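Local coordinates for putative uncharacterized protein (Staphylococcus aureus subsp. aureus Mu50, PDB 3FYM) that is of unknown function but probably binds DNA through an N-terminal soluble helix-turn-helix domain, and is thought to be a membrane protein, at residues 3-9 and 36-41. Numbering follows the deposited sequence. Where two conformers were deposited one is given.
Sequences TVGEALK and IENNEF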
loop_
_atom_site.group_PDB
_atom_site.type_symbol
_atom_site.label_atom_id
_atom_site.label_comp_id
_atom_site.label_asym_id
_atom_site.label_seq_id
_atom_site.Cartn_x
_atom_site.Cartn_y
_atom_site.Cartn_z
ATOM N N THR A 3 11.463 0.410 2.860
ATOM C CA THR A 3 10.435 1.232 2.225
ATOM C C THR A 3 9.080 0.828 2.752
ATOM O O THR A 3 8.878 -0.195 3.382
ATOM C CB THR A 3 10.475 1.007 0.713
ATOM O OG1 THR A 3 10.292 -0.331 0.477
ATOM C CG2 THR A 3 11.771 1.372 0.060
ATOM N N VAL A 4 8.073 1.676 2.454
ATOM C CA VAL A 4 6.700 1.352 2.876
ATOM C C VAL A 4 6.255 0.059 2.227
ATOM O O VAL A 4 5.604 -0.751 2.848
ATOM C CB VAL A 4 5.750 2.522 2.599
ATOM C CG1 VAL A 4 5.525 2.785 1.086
ATOM C CG2 VAL A 4 4.426 2.254 3.282
ATOM N N GLY A 5 6.610 -0.156 0.958
ATOM C CA GLY A 5 6.162 -1.373 0.283
ATOM C C GLY A 5 6.791 -2.599 0.889
ATOM O O GLY A 5 6.168 -3.667 1.033
ATOM N N GLU A 6 8.015 -2.570 1.319
ATOM C CA GLU A 6 8.710 -3.633 1.996
ATOM C C GLU A 6 8.118 -3.860 3.361
ATOM O O GLU A 6 7.995 -5.023 3.798
ATOM C CB GLU A 6 10.209 -3.326 2.140
ATOM C CG GLU A 6 10.964 -3.361 0.838
ATOM C CD GLU A 6 12.339 -2.727 0.851
ATOM O OE1 GLU A 6 12.760 -2.029 1.784
ATOM O OE2 GLU A 6 13.018 -2.945 -0.158
ATOM N N ALA A 7 7.743 -2.791 4.063
ATOM C CA ALA A 7 7.087 -2.966 5.369
ATOM C C ALA A 7 5.792 -3.738 5.200
ATOM O O ALA A 7 5.464 -4.654 5.957
ATOM C CB ALA A 7 6.857 -1.633 6.043
ATOM N N LEU A 8 4.969 -3.328 4.220
ATOM C CA LEU A 8 3.692 -3.977 3.970
ATOM C C LEU A 8 3.864 -5.432 3.548
ATOM O O LEU A 8 3.239 -6.335 4.089
ATOM C CB LEU A 8 2.893 -3.185 2.902
ATOM C CG LEU A 8 2.389 -1.821 3.365
ATOM C CD1 LEU A 8 1.918 -1.047 2.154
ATOM C CD2 LEU A 8 1.275 -1.957 4.406
ATOM N N LYS A 9 4.726 -5.643 2.568
ATOM C CA LYS A 9 4.979 -7.013 2.049
ATOM C C LYS A 9 5.505 -7.908 3.148
ATOM O O LYS A 9 5.124 -9.070 3.235
ATOM C CB LYS A 9 5.922 -6.958 0.867
ATOM C CG LYS A 9 6.169 -8.304 0.184
ATOM C CD LYS A 9 7.068 -8.198 -1.010
ATOM C CE LYS A 9 7.220 -9.502 -1.761
ATOM N NZ LYS A 9 8.019 -9.284 -2.986
ATOM N N ILE A 36 2.433 -1.405 -5.202
ATOM C CA ILE A 36 2.686 -0.788 -3.881
ATOM C C ILE A 36 3.825 -1.456 -3.158
ATOM O O ILE A 36 4.668 -0.783 -2.567
ATOM C CB ILE A 36 1.381 -0.817 -3.065
ATOM C CG1 ILE A 36 0.313 -0.027 -3.817
ATOM C CG2 ILE A 36 1.617 -0.320 -1.643
ATOM C CD1 ILE A 36 -1.098 -0.286 -3.442
ATOM N N GLU A 37 3.901 -2.802 -3.190
ATOM C CA GLU A 37 4.953 -3.520 -2.463
ATOM C C GLU A 37 6.339 -3.124 -2.976
ATOM O O GLU A 37 7.305 -3.230 -2.242
ATOM C CB GLU A 37 4.769 -5.046 -2.560
ATOM C CG GLU A 37 3.558 -5.516 -1.797
ATOM C CD GLU A 37 3.337 -7.016 -1.758
ATOM O OE1 GLU A 37 3.989 -7.769 -2.485
ATOM O OE2 GLU A 37 2.446 -7.423 -0.962
ATOM N N ASN A 38 6.380 -2.723 -4.254
ATOM C CA ASN A 38 7.624 -2.350 -4.910
ATOM C C ASN A 38 7.819 -0.845 -4.993
ATOM O O ASN A 38 8.761 -0.383 -5.677
ATOM C CB ASN A 38 7.709 -3.036 -6.278
ATOM C CG ASN A 38 7.870 -4.535 -6.009
ATOM O OD1 ASN A 38 6.900 -5.327 -6.004
ATOM N ND2 ASN A 38 9.024 -5.002 -5.643
ATOM N N ASN A 39 6.996 -0.057 -4.312
ATOM C CA ASN A 39 7.096 1.418 -4.347
ATOM C C ASN A 39 6.978 1.958 -5.776
ATOM O O ASN A 39 7.480 3.037 -6.093
ATOM C CB ASN A 39 8.325 1.962 -3.629
ATOM C CG ASN A 39 8.144 2.118 -2.114
ATOM O OD1 ASN A 39 7.704 1.199 -1.449
ATOM N ND2 ASN A 39 8.541 3.252 -1.575
ATOM N N GLU A 40 6.253 1.249 -6.633
ATOM C CA GLU A 40 6.050 1.632 -8.024
ATOM C C GLU A 40 4.825 2.507 -8.173
ATOM O O GLU A 40 3.877 2.222 -8.931
ATOM C CB GLU A 40 5.942 0.381 -8.901
ATOM C CG GLU A 40 7.244 -0.408 -8.983
ATOM C CD GLU A 40 7.114 -1.809 -9.534
ATOM O OE1 GLU A 40 6.009 -2.371 -9.599
ATOM O OE2 GLU A 40 8.187 -2.385 -9.877
ATOM N N PHE A 41 4.785 3.618 -7.434
ATOM C CA PHE A 41 3.564 4.428 -7.398
ATOM C C PHE A 41 3.243 5.079 -8.733
ATOM O O PHE A 41 2.065 5.316 -9.044
ATOM C CB PHE A 41 3.678 5.504 -6.306
ATOM C CG PHE A 41 3.947 4.925 -4.939
ATOM C CD1 PHE A 41 5.158 5.121 -4.327
ATOM C CD2 PHE A 41 2.994 4.184 -4.312
ATOM C CE1 PHE A 41 5.451 4.573 -3.100
ATOM C CE2 PHE A 41 3.256 3.641 -3.072
ATOM C CZ PHE A 41 4.486 3.823 -2.483
HETATM O O HOH W 1 9.316 -1.134 -2.028
HETATM O O HOH W 2 5.751 -7.872 -4.515
#
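Two helix ends can pack almost backbone to backbone when a glycine stands at the point of closest approach, and here the first turn of helix 4-14 meets the C-terminus of helix 30-37 in this way. The CA atoms of Gly5 and Glu37 are 3.7 Å apart, and Gly5 CA lies 3.3 Å from both Ile36 O and Glu37 O in CA-H...O contacts. A CB on Gly5 would clash with both carbonyls and with Asn39 OD1. Helix 30-37 ends in a Schellman motif, closed by hydrogen bonds from Glu40 N to His35 O and from Asn39 N to Ile36 O; its C-prime residue, Asn39, has positive phi and aims its side chain at the neighbouring helix. There Asn39 OD1 accepts from Gly5 N at 3.0 Å. Thr3 and Glu6 form a capping box at this helix start, with Thr3 N donating to Glu6 OE1 (3.0 Å) and Glu6 N donating weakly to Thr3 OG1. Water 1 ties Thr3 OG1 to Glu37 O and Asn39 OD1. Apolar contacts line the buried side: Val4 CG1 touches the Phe41 ring edge, 3.9 Å from Phe41 CZ, and Leu8 CD1 lies 3.9 Å from Ile36 CG2, with Leu68 covering Val4 and Leu8. Lys9 CD is 3.4 Å from Glu37 OE1, but Lys9 NZ stays 4.3 Å from Glu37 OE1, beyond a salt bridge, and water 2 links them. Glu37 OE2 is hydrogen-bonded to Tyr57 OH and salt-bridged to Arg12. The arrangement joins the first and third helices of an all-helical domain of the helix-turn-helix clan, consistent with a DNA-binding fold.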